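Local coordinates for protein alpha-glucosidase (Pseudoalteromonas sp. K8, PDB 5HQA) that hydrolyses alpha-glucosidic linkages as a calcium-binding, chloride-activated glycoside hydrolase of family 97, at residues H185-V190 against I439-L444; F611-K617 against T632-V638; A140-P146 against V156-L162. Where two conformers were deposited one is given. Residue numbers count along the deposited sequence, not the author numbering.

The three contacts lie in series along the chain and sample the N-terminal beta domain, the catalytic TIM barrel and the C-terminal beta domain. Interactions 1 and 3 both reach the same antiparallel sheet of the N-terminal domain, their centres about 21 Å and nearest atoms about 8 Å apart. Interaction 1 docks that sheet onto the barrel loop after calcium ligand E437, with the I439 side chain about 14 Å from the calcium. Interaction 3 forms the sheet's edge, the V156 side chain lying about 9 Å from a bound glucose and that of T159 about 7 Å from the magnesium. Interaction 2 belongs to the C-terminal sheet, centred about 39 and 37 Å from interactions 1 and 3.

Interaction 1. Residues H185-V190 against I439-L444; sequences HEAALV and IKDTGL
This is a domain interface: the end of strand 181-187 of the N-terminal beta domain meets the TIM-barrel loop between strands 432-435 and 451-454, which follows calcium ligand E437. H185-A187 are extended; A188 then turns with positive phi and psi (61/57). T442 lies against A187, CA to CA 4.4 Å. Its O accepts from A188 N (2.9 Å) and its OG1, with chi1 p, from L189 N (3.1 Å), so one residue holds two successive amides of the turn. H185, chi1 t, donates from NE2 to D441 O at 2.8 Å, while its ND1 bonds T170 OG1. E186 OE1 forms a buried salt bridge with K440 NZ (2.8 Å); E186 OE2 pairs with R229. Two apolar contacts add to the polar ones: L189 CD2 to I439 CD1 and V190 CG2 to L444 CD2, both 3.7 Å. An Asx turn shapes the loop, where G443 takes phi/psi 91/9 and its N donates to D441 OD1 at 2.7 Å.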
loop_
_atom_site.group_PDB
_atom_site.type_symbol
_atom_site.label_atom_id
_atom_site.label_comp_id
_atom_site.label_asym_id
_atom_site.label_seq_id
_atom_site.Cartn_x
_atom_site.Cartn_y
_atom_site.Cartn_z
ATOM N N HIS A 185 -9.383 3.105 -8.356
ATOM C CA HIS A 185 -7.988 2.682 -8.295
ATOM C C HIS A 185 -7.718 1.861 -9.556
ATOM O O HIS A 185 -8.461 1.962 -10.539
ATOM C CB HIS A 185 -7.743 1.936 -6.970
ATOM C CG HIS A 185 -6.305 1.620 -6.690
ATOM N ND1 HIS A 185 -5.296 2.556 -6.783
ATOM C CD2 HIS A 185 -5.714 0.465 -6.296
ATOM C CE1 HIS A 185 -4.145 1.988 -6.469
ATOM N NE2 HIS A 185 -4.370 0.720 -6.167
ATOM N N GLU A 186 -6.648 1.072 -9.550
ATOM C CA GLU A 186 -6.375 0.189 -10.672
ATOM C C GLU A 186 -5.687 -1.070 -10.157
ATOM O O GLU A 186 -5.180 -1.109 -9.031
ATOM C CB GLU A 186 -5.551 0.894 -11.762
ATOM C CG GLU A 186 -4.306 1.601 -11.305
ATOM C CD GLU A 186 -3.581 2.284 -12.467
ATOM O OE1 GLU A 186 -2.909 3.308 -12.227
ATOM O OE2 GLU A 186 -3.679 1.799 -13.618
ATOM N N ALA A 187 -5.691 -2.114 -10.983
ATOM C CA ALA A 187 -5.116 -3.387 -10.580
ATOM C C ALA A 187 -4.246 -3.945 -11.698
ATOM O O ALA A 187 -4.560 -3.781 -12.883
ATOM C CB ALA A 187 -6.214 -4.402 -10.203
ATOM N N ALA A 188 -3.154 -4.610 -11.301
ATOM C CA ALA A 188 -2.223 -5.269 -12.219
ATOM C C ALA A 188 -1.582 -4.258 -13.171
ATOM O O ALA A 188 -1.651 -4.376 -14.398
ATOM C CB ALA A 188 -2.913 -6.406 -12.997
ATOM N N LEU A 189 -0.931 -3.257 -12.581
ATOM C CA LEU A 189 -0.265 -2.215 -13.367
ATOM C C LEU A 189 1.064 -2.774 -13.860
ATOM O O LEU A 189 2.062 -2.772 -13.133
ATOM C CB LEU A 189 -0.081 -0.952 -12.534
ATOM C CG LEU A 189 0.712 0.190 -13.168
ATOM C CD1 LEU A 189 0.117 0.627 -14.512
ATOM C CD2 LEU A 189 0.766 1.368 -12.191
ATOM N N VAL A 190 1.061 -3.277 -15.097
ATOM C CA VAL A 190 2.185 -3.986 -15.700
ATOM C C VAL A 190 2.433 -3.405 -17.085
ATOM O O VAL A 190 1.507 -3.342 -17.901
ATOM C CB VAL A 190 1.909 -5.498 -15.818
ATOM C CG1 VAL A 190 3.082 -6.202 -16.501
ATOM C CG2 VAL A 190 1.635 -6.099 -14.450
ATOM N N ILE A 439 6.061 2.598 -6.836
ATOM C CA ILE A 439 4.777 2.697 -7.517
ATOM C C ILE A 439 3.700 2.252 -6.534
ATOM O O ILE A 439 3.927 1.378 -5.687
ATOM C CB ILE A 439 4.769 1.839 -8.801
ATOM C CG1 ILE A 439 3.415 1.920 -9.518
ATOM C CG2 ILE A 439 5.081 0.364 -8.479
ATOM C CD1 ILE A 439 3.111 3.294 -10.111
ATOM N N LYS A 440 2.522 2.865 -6.624
ATOM C CA LYS A 440 1.413 2.456 -5.771
ATOM C C LYS A 440 1.122 0.968 -5.945
ATOM O O LYS A 440 1.375 0.381 -7.004
ATOM C CB LYS A 440 0.168 3.276 -6.098
ATOM C CG LYS A 440 -0.361 2.998 -7.513
ATOM C CD LYS A 440 -1.350 4.070 -7.969
ATOM C CE LYS A 440 -1.845 3.764 -9.378
ATOM N NZ LYS A 440 -2.806 4.789 -9.896
ATOM N N ASP A 441 0.619 0.358 -4.873
ATOM C CA ASP A 441 0.257 -1.055 -4.877
ATOM C C ASP A 441 -0.960 -1.260 -5.775
ATOM O O ASP A 441 -1.954 -0.535 -5.658
ATOM C CB ASP A 441 -0.038 -1.496 -3.435
ATOM C CG ASP A 441 -0.194 -3.013 -3.277
ATOM O OD1 ASP A 441 -0.568 -3.701 -4.255
ATOM O OD2 ASP A 441 0.053 -3.512 -2.143
ATOM N N THR A 442 -0.874 -2.211 -6.711
ATOM C CA THR A 442 -2.028 -2.547 -7.542
ATOM C C THR A 442 -2.330 -4.042 -7.483
ATOM O O THR A 442 -2.966 -4.583 -8.397
ATOM C CB THR A 442 -1.834 -2.082 -8.994
ATOM O OG1 THR A 442 -0.689 -2.721 -9.573
ATOM C CG2 THR A 442 -1.622 -0.561 -9.034
ATOM N N GLY A 443 -1.898 -4.712 -6.411
ATOM C CA GLY A 443 -2.210 -6.113 -6.189
ATOM C C GLY A 443 -1.207 -7.103 -6.738
ATOM O O GLY A 443 -1.483 -8.310 -6.715
ATOM N N LEU A 444 -0.049 -6.646 -7.218
ATOM C CA LEU A 444 0.887 -7.561 -7.859
ATOM C C LEU A 444 1.533 -8.545 -6.883
ATOM O O LEU A 444 2.131 -9.529 -7.338
ATOM C CB LEU A 444 1.962 -6.761 -8.603
ATOM C CG LEU A 444 1.458 -6.115 -9.894
ATOM C CD1 LEU A 444 2.418 -5.035 -10.368
ATOM C CD2 LEU A 444 1.288 -7.197 -10.959
#

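Interaction 2. Residues F611-K617 against T632-V638; sequences FEAHIYK and TIEKRLV
I615, A613, F611 and V638 give one face of this antiparallel strand pair its apolar centre: V638 CG2 lies 4.1 Å from A613 CB and 4.2 Å from F611 CB. Strands 611-617 and 632-638 run at 155°, axes 4.4 Å apart, at the edge of the C-terminal domain's antiparallel sheet; strand 653-660 pairs with the other side of 611-617. Hydrogen-bonded pairs are F611-V638, A613-R636, I615-E634 and K617-T632, each closed by two N-to-O bonds; A613 N to R636 O and I615 N to E634 O are the shortest, at 2.7 Å. On the other face, I633 CG2 sits 4.0 Å above the Y616 ring centroid and K635 CE 3.6 Å above that of H614, both CH-pi contacts. Y616 (chi1 m) also meets F546 edge-to-face. Beside I615, whose CD1 lies over the R636 guanidinium, a salt-bridge network forms the polar edge: K617 NZ reaches E634 OE2 weakly at 3.2 Å, and R636 NH2 holds E634 OE1 at 2.8 Å.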
loop_
_atom_site.group_PDB
_atom_site.type_symbol
_atom_site.label_atom_id
_atom_site.label_comp_id
_atom_site.label_asym_id
_atom_site.label_seq_id
_atom_site.Cartn_x
_atom_site.Cartn_y
_atom_site.Cartn_z
ATOM N N PHE A 611 -12.013 -16.986 25.528
ATOM C CA PHE A 611 -10.809 -16.200 25.292
ATOM C C PHE A 611 -10.491 -15.351 26.514
ATOM O O PHE A 611 -11.381 -14.970 27.280
ATOM C CB PHE A 611 -10.942 -15.276 24.074
ATOM C CG PHE A 611 -11.185 -15.998 22.784
ATOM C CD1 PHE A 611 -12.447 -16.493 22.477
ATOM C CD2 PHE A 611 -10.162 -16.162 21.862
ATOM C CE1 PHE A 611 -12.680 -17.159 21.279
ATOM C CE2 PHE A 611 -10.391 -16.821 20.658
ATOM C CZ PHE A 611 -11.652 -17.320 20.368
ATOM N N GLU A 612 -9.208 -15.069 26.695
ATOM C CA GLU A 612 -8.753 -14.082 27.665
ATOM C C GLU A 612 -8.314 -12.857 26.879
ATOM O O GLU A 612 -7.273 -12.880 26.214
ATOM C CB GLU A 612 -7.617 -14.616 28.526
ATOM C CG GLU A 612 -7.168 -13.626 29.589
ATOM C CD GLU A 612 -5.977 -14.125 30.387
ATOM O OE1 GLU A 612 -4.883 -14.277 29.802
ATOM O OE2 GLU A 612 -6.138 -14.372 31.603
ATOM N N ALA A 613 -9.120 -11.802 26.925
ATOM C CA ALA A 613 -8.749 -10.560 26.268
ATOM C C ALA A 613 -7.644 -9.871 27.055
ATOM O O ALA A 613 -7.763 -9.674 28.268
ATOM C CB ALA A 613 -9.962 -9.642 26.143
ATOM N N HIS A 614 -6.568 -9.516 26.367
ATOM C CA HIS A 614 -5.468 -8.752 26.946
ATOM C C HIS A 614 -5.590 -7.373 26.308
ATOM O O HIS A 614 -5.263 -7.196 25.131
ATOM C CB HIS A 614 -4.131 -9.430 26.666
ATOM C CG HIS A 614 -3.053 -9.070 27.637
ATOM N ND1 HIS A 614 -1.796 -9.637 27.599
ATOM C CD2 HIS A 614 -3.039 -8.197 28.674
ATOM C CE1 HIS A 614 -1.054 -9.127 28.568
ATOM N NE2 HIS A 614 -1.785 -8.252 29.236
ATOM N N ILE A 615 -6.128 -6.417 27.059
ATOM C CA ILE A 615 -6.593 -5.146 26.512
ATOM C C ILE A 615 -5.571 -4.068 26.843
ATOM O O ILE A 615 -5.262 -3.846 28.016
ATOM C CB ILE A 615 -7.974 -4.772 27.075
ATOM C CG1 ILE A 615 -9.017 -5.832 26.712
ATOM C CG2 ILE A 615 -8.394 -3.393 26.597
ATOM C CD1 ILE A 615 -10.284 -5.725 27.527
ATOM N N TYR A 616 -5.044 -3.400 25.816
ATOM C CA TYR A 616 -4.117 -2.284 25.977
ATOM C C TYR A 616 -4.851 -1.040 25.498
ATOM O O TYR A 616 -5.117 -0.900 24.300
ATOM C CB TYR A 616 -2.836 -2.499 25.167
ATOM C CG TYR A 616 -2.048 -3.755 25.495
ATOM C CD1 TYR A 616 -2.485 -5.013 25.069
ATOM C CD2 TYR A 616 -0.847 -3.681 26.198
ATOM C CE1 TYR A 616 -1.755 -6.163 25.363
ATOM C CE2 TYR A 616 -0.110 -4.819 26.492
ATOM C CZ TYR A 616 -0.568 -6.057 26.075
ATOM O OH TYR A 616 0.169 -7.180 26.368
ATOM N N LYS A 617 -5.186 -0.138 26.419
ATOM C CA LYS A 617 -6.041 0.986 26.065
ATOM C C LYS A 617 -5.537 2.261 26.724
ATOM O O LYS A 617 -4.714 2.237 27.649
ATOM C CB LYS A 617 -7.493 0.733 26.478
ATOM C CG LYS A 617 -7.651 0.406 27.959
ATOM C CD LYS A 617 -9.118 0.292 28.333
ATOM C CE LYS A 617 -9.308 -0.563 29.565
ATOM N NZ LYS A 617 -10.693 -0.457 30.100
ATOM N N THR A 632 -3.676 1.715 30.266
ATOM C CA THR A 632 -4.259 0.680 31.109
ATOM C C THR A 632 -4.140 -0.649 30.381
ATOM O O THR A 632 -4.445 -0.729 29.190
ATOM C CB THR A 632 -5.725 0.983 31.433
ATOM O OG1 THR A 632 -5.791 2.186 32.201
ATOM C CG2 THR A 632 -6.360 -0.164 32.234
ATOM N N ILE A 633 -3.666 -1.677 31.078
ATOM C CA ILE A 633 -3.591 -3.023 30.523
ATOM C C ILE A 633 -4.417 -3.928 31.417
ATOM O O ILE A 633 -4.177 -4.000 32.631
ATOM C CB ILE A 633 -2.152 -3.540 30.408
ATOM C CG1 ILE A 633 -1.267 -2.538 29.658
ATOM C CG2 ILE A 633 -2.145 -4.882 29.693
ATOM C CD1 ILE A 633 0.226 -2.821 29.820
ATOM N N GLU A 634 -5.380 -4.622 30.821
ATOM C CA GLU A 634 -6.406 -5.348 31.550
ATOM C C GLU A 634 -6.553 -6.739 30.952
ATOM O O GLU A 634 -6.450 -6.908 29.732
ATOM C CB GLU A 634 -7.734 -4.578 31.462
ATOM C CG GLU A 634 -8.898 -5.179 32.205
ATOM C CD GLU A 634 -10.167 -4.351 32.044
ATOM O OE1 GLU A 634 -11.186 -4.693 32.685
ATOM O OE2 GLU A 634 -10.146 -3.363 31.274
ATOM N N LYS A 635 -6.791 -7.735 31.799
ATOM C CA LYS A 635 -7.142 -9.073 31.337
ATOM C C LYS A 635 -8.588 -9.365 31.712
ATOM O O LYS A 635 -8.988 -9.158 32.864
ATOM C CB LYS A 635 -6.201 -10.130 31.921
ATOM C CG LYS A 635 -4.853 -10.164 31.214
ATOM C CD LYS A 635 -3.953 -11.282 31.717
ATOM C CE LYS A 635 -2.595 -11.218 31.037
ATOM N NZ LYS A 635 -1.773 -12.417 31.340
ATOM N N ARG A 636 -9.351 -9.887 30.752
ATOM C CA ARG A 636 -10.790 -10.064 30.906
ATOM C C ARG A 636 -11.232 -11.293 30.124
ATOM O O ARG A 636 -10.946 -11.394 28.928
ATOM C CB ARG A 636 -11.523 -8.812 30.409
ATOM C CG ARG A 636 -13.035 -8.858 30.478
ATOM C CD ARG A 636 -13.632 -7.626 29.800
ATOM N NE ARG A 636 -13.181 -6.389 30.427
ATOM C CZ ARG A 636 -13.400 -5.172 29.934
ATOM N NH1 ARG A 636 -14.067 -5.020 28.798
ATOM N NH2 ARG A 636 -12.951 -4.103 30.576
ATOM N N LEU A 637 -11.926 -12.218 30.789
ATOM C CA LEU A 637 -12.454 -13.393 30.099
ATOM C C LEU A 637 -13.668 -12.992 29.270
ATOM O O LEU A 637 -14.560 -12.299 29.767
ATOM C CB LEU A 637 -12.840 -14.487 31.094
ATOM C CG LEU A 637 -11.696 -15.094 31.909
ATOM C CD1 LEU A 637 -12.236 -16.089 32.916
ATOM C CD2 LEU A 637 -10.693 -15.766 30.995
ATOM N N VAL A 638 -13.697 -13.411 28.000
ATOM C CA VAL A 638 -14.783 -13.064 27.088
ATOM C C VAL A 638 -15.085 -14.235 26.162
ATOM O O VAL A 638 -14.264 -15.134 25.962
ATOM C CB VAL A 638 -14.475 -11.817 26.222
ATOM C CG1 VAL A 638 -14.327 -10.565 27.077
ATOM C CG2 VAL A 638 -13.228 -12.057 25.358
#

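Interaction 3. Residues A140-P146 against V156-L162; sequences ATAWWIP and VYNTTPL
Ahead of strand 158-161, V156 O lies 3.5 Å from I145 CG2. The Y157 ring (chi1 m) carries I145 CG2 over its face, 3.5 Å from the centroid, a CH-pi contact, and packs against helix 474-478. N158 opens the antiparallel pairing with strand 141-144, the axes 4.7 Å apart at 152°. Its N donates to W144 O (2.7 Å), its O accepts from W144 N (3.0 Å), and its CB lies 4.0 Å from the centroid of the five-membered W144 ring. T159 forms a non-hydrogen-bonded pair with W143, OG1 3.5 Å from W143 CD1 at the indole edge. T160 exchanges two bonds with A142: A142 N to T160 O, 2.8 Å, and T160 N to A142 O, 3.0 Å. Its OG1, chi1 p, accepts from W144 NE1 (2.9 Å) and donates to P161 O (2.8 Å). P161 and T141 form a non-hydrogen-bonded pair, both CA-to-CB bonds directed away. L162 closes the pairing, N to A140 O 2.8 Å, with CD1 3.8 Å from A142 CB and CD2 3.6 Å from A140 CB. The arrangement is an antiparallel edge pair of an N-terminal domain sheet, near a magnesium site: the W143 side chain lies about 7 Å from that of D566.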
loop_
_atom_site.group_PDB
_atom_site.type_symbol
_atom_site.label_atom_id
_atom_site.label_comp_id
_atom_site.label_asym_id
_atom_site.label_seq_id
_atom_site.Cartn_x
_atom_site.Cartn_y
_atom_site.Cartn_z
ATOM N N ALA A 140 -20.901 15.691 -3.110
ATOM C CA ALA A 140 -20.027 14.617 -2.655
ATOM C C ALA A 140 -18.821 15.174 -1.900
ATOM O O ALA A 140 -18.392 16.313 -2.126
ATOM C CB ALA A 140 -19.544 13.782 -3.843
ATOM N N THR A 141 -18.264 14.343 -1.016
ATOM C CA THR A 141 -17.105 14.685 -0.197
ATOM C C THR A 141 -15.977 13.722 -0.522
ATOM O O THR A 141 -16.198 12.509 -0.576
ATOM C CB THR A 141 -17.434 14.588 1.295
ATOM O OG1 THR A 141 -18.499 15.491 1.619
ATOM C CG2 THR A 141 -16.204 14.900 2.150
ATOM N N ALA A 142 -14.767 14.254 -0.699
ATOM C CA ALA A 142 -13.611 13.453 -1.082
ATOM C C ALA A 142 -12.473 13.606 -0.073
ATOM O O ALA A 142 -12.309 14.658 0.555
ATOM C CB ALA A 142 -13.110 13.841 -2.483
ATOM N N TRP A 143 -11.674 12.543 0.058
ATOM C CA TRP A 143 -10.483 12.532 0.904
ATOM C C TRP A 143 -9.314 12.107 0.027
ATOM O O TRP A 143 -9.250 10.946 -0.385
ATOM C CB TRP A 143 -10.658 11.571 2.078
ATOM C CG TRP A 143 -11.916 11.799 2.873
ATOM C CD1 TRP A 143 -12.080 12.666 3.908
ATOM C CD2 TRP A 143 -13.182 11.132 2.704
ATOM N NE1 TRP A 143 -13.363 12.580 4.399
ATOM C CE2 TRP A 143 -14.057 11.643 3.680
ATOM C CE3 TRP A 143 -13.649 10.140 1.833
ATOM C CZ2 TRP A 143 -15.377 11.205 3.804
ATOM C CZ3 TRP A 143 -14.954 9.703 1.962
ATOM C CH2 TRP A 143 -15.803 10.237 2.940
ATOM N N TRP A 144 -8.387 13.023 -0.266
ATOM C CA TRP A 144 -7.494 12.783 -1.398
ATOM C C TRP A 144 -6.126 13.428 -1.191
ATOM O O TRP A 144 -5.963 14.350 -0.383
ATOM C CB TRP A 144 -8.127 13.316 -2.692
ATOM C CG TRP A 144 -8.509 14.773 -2.607
ATOM C CD1 TRP A 144 -9.688 15.289 -2.134
ATOM C CD2 TRP A 144 -7.715 15.898 -3.013
ATOM N NE1 TRP A 144 -9.675 16.664 -2.226
ATOM C CE2 TRP A 144 -8.478 17.062 -2.764
ATOM C CE3 TRP A 144 -6.433 16.033 -3.563
ATOM C CZ2 TRP A 144 -8.001 18.346 -3.048
ATOM C CZ3 TRP A 144 -5.958 17.309 -3.847
ATOM C CH2 TRP A 144 -6.740 18.449 -3.591
ATOM N N ILE A 145 -5.143 12.938 -1.951
ATOM C CA ILE A 145 -3.835 13.591 -2.039
ATOM C C ILE A 145 -3.593 14.050 -3.472
ATOM O O ILE A 145 -4.060 13.411 -4.430
ATOM C CB ILE A 145 -2.687 12.683 -1.560
ATOM C CG1 ILE A 145 -2.671 11.345 -2.323
ATOM C CG2 ILE A 145 -2.739 12.498 -0.032
ATOM C CD1 ILE A 145 -1.280 10.695 -2.393
ATOM N N PRO A 146 -2.868 15.144 -3.665
ATOM C CA PRO A 146 -2.629 15.639 -5.022
ATOM C C PRO A 146 -1.659 14.741 -5.765
ATOM O O PRO A 146 -0.758 14.133 -5.178
ATOM C CB PRO A 146 -2.019 17.024 -4.785
ATOM C CG PRO A 146 -1.270 16.841 -3.465
ATOM C CD PRO A 146 -2.196 15.972 -2.641
ATOM N N VAL A 156 -0.320 14.526 3.283
ATOM C CA VAL A 156 -1.484 14.276 4.131
ATOM C C VAL A 156 -2.745 14.455 3.292
ATOM O O VAL A 156 -2.754 15.179 2.289
ATOM C CB VAL A 156 -1.492 15.188 5.377
ATOM C CG1 VAL A 156 -0.223 14.970 6.206
ATOM C CG2 VAL A 156 -1.652 16.654 4.984
ATOM N N TYR A 157 -3.818 13.772 3.689
ATOM C CA TYR A 157 -5.048 13.772 2.910
ATOM C C TYR A 157 -5.850 15.048 3.131
ATOM O O TYR A 157 -5.935 15.567 4.253
ATOM C CB TYR A 157 -5.885 12.527 3.251
ATOM C CG TYR A 157 -5.322 11.339 2.511
ATOM C CD1 TYR A 157 -4.191 10.679 2.988
ATOM C CD2 TYR A 157 -5.857 10.940 1.287
ATOM C CE1 TYR A 157 -3.625 9.629 2.284
ATOM C CE2 TYR A 157 -5.301 9.894 0.572
ATOM C CZ TYR A 157 -4.187 9.238 1.079
ATOM O OH TYR A 157 -3.627 8.206 0.373
ATOM N N ASN A 158 -6.422 15.559 2.039
ATOM C CA ASN A 158 -7.330 16.697 2.076
ATOM C C ASN A 158 -8.764 16.208 2.201
ATOM O O ASN A 158 -9.130 15.200 1.598
ATOM C CB ASN A 158 -7.207 17.527 0.800
ATOM C CG ASN A 158 -5.791 17.974 0.536
ATOM O OD1 ASN A 158 -5.246 17.748 -0.548
ATOM N ND2 ASN A 158 -5.185 18.612 1.520
ATOM N N THR A 159 -9.578 16.943 2.962
ATOM C CA THR A 159 -11.013 16.690 3.077
ATOM C C THR A 159 -11.721 17.855 2.400
ATOM O O THR A 159 -11.705 18.975 2.922
ATOM C CB THR A 159 -11.445 16.583 4.540
ATOM O OG1 THR A 159 -10.673 15.577 5.208
ATOM C CG2 THR A 159 -12.946 16.247 4.639
ATOM N N THR A 160 -12.302 17.616 1.215
ATOM C CA THR A 160 -12.913 18.724 0.474
ATOM C C THR A 160 -14.182 18.268 -0.232
ATOM O O THR A 160 -14.410 17.057 -0.374
ATOM C CB THR A 160 -11.969 19.286 -0.598
ATOM O OG1 THR A 160 -11.919 18.370 -1.703
ATOM C CG2 THR A 160 -10.553 19.502 -0.070
ATOM N N PRO A 161 -15.015 19.200 -0.704
ATOM C CA PRO A 161 -16.006 18.850 -1.736
ATOM C C PRO A 161 -15.339 18.149 -2.910
ATOM O O PRO A 161 -14.215 18.482 -3.294
ATOM C CB PRO A 161 -16.575 20.208 -2.151
ATOM C CG PRO A 161 -16.418 21.064 -0.898
ATOM C CD PRO A 161 -15.129 20.606 -0.266
ATOM N N LEU A 162 -16.038 17.164 -3.487
ATOM C CA LEU A 162 -15.454 16.403 -4.594
ATOM C C LEU A 162 -15.038 17.313 -5.755
ATOM O O LEU A 162 -14.029 17.051 -6.423
ATOM C CB LEU A 162 -16.447 15.343 -5.075
ATOM C CG LEU A 162 -16.027 14.436 -6.233
ATOM C CD1 LEU A 162 -14.792 13.622 -5.880
ATOM C CD2 LEU A 162 -17.187 13.502 -6.594
#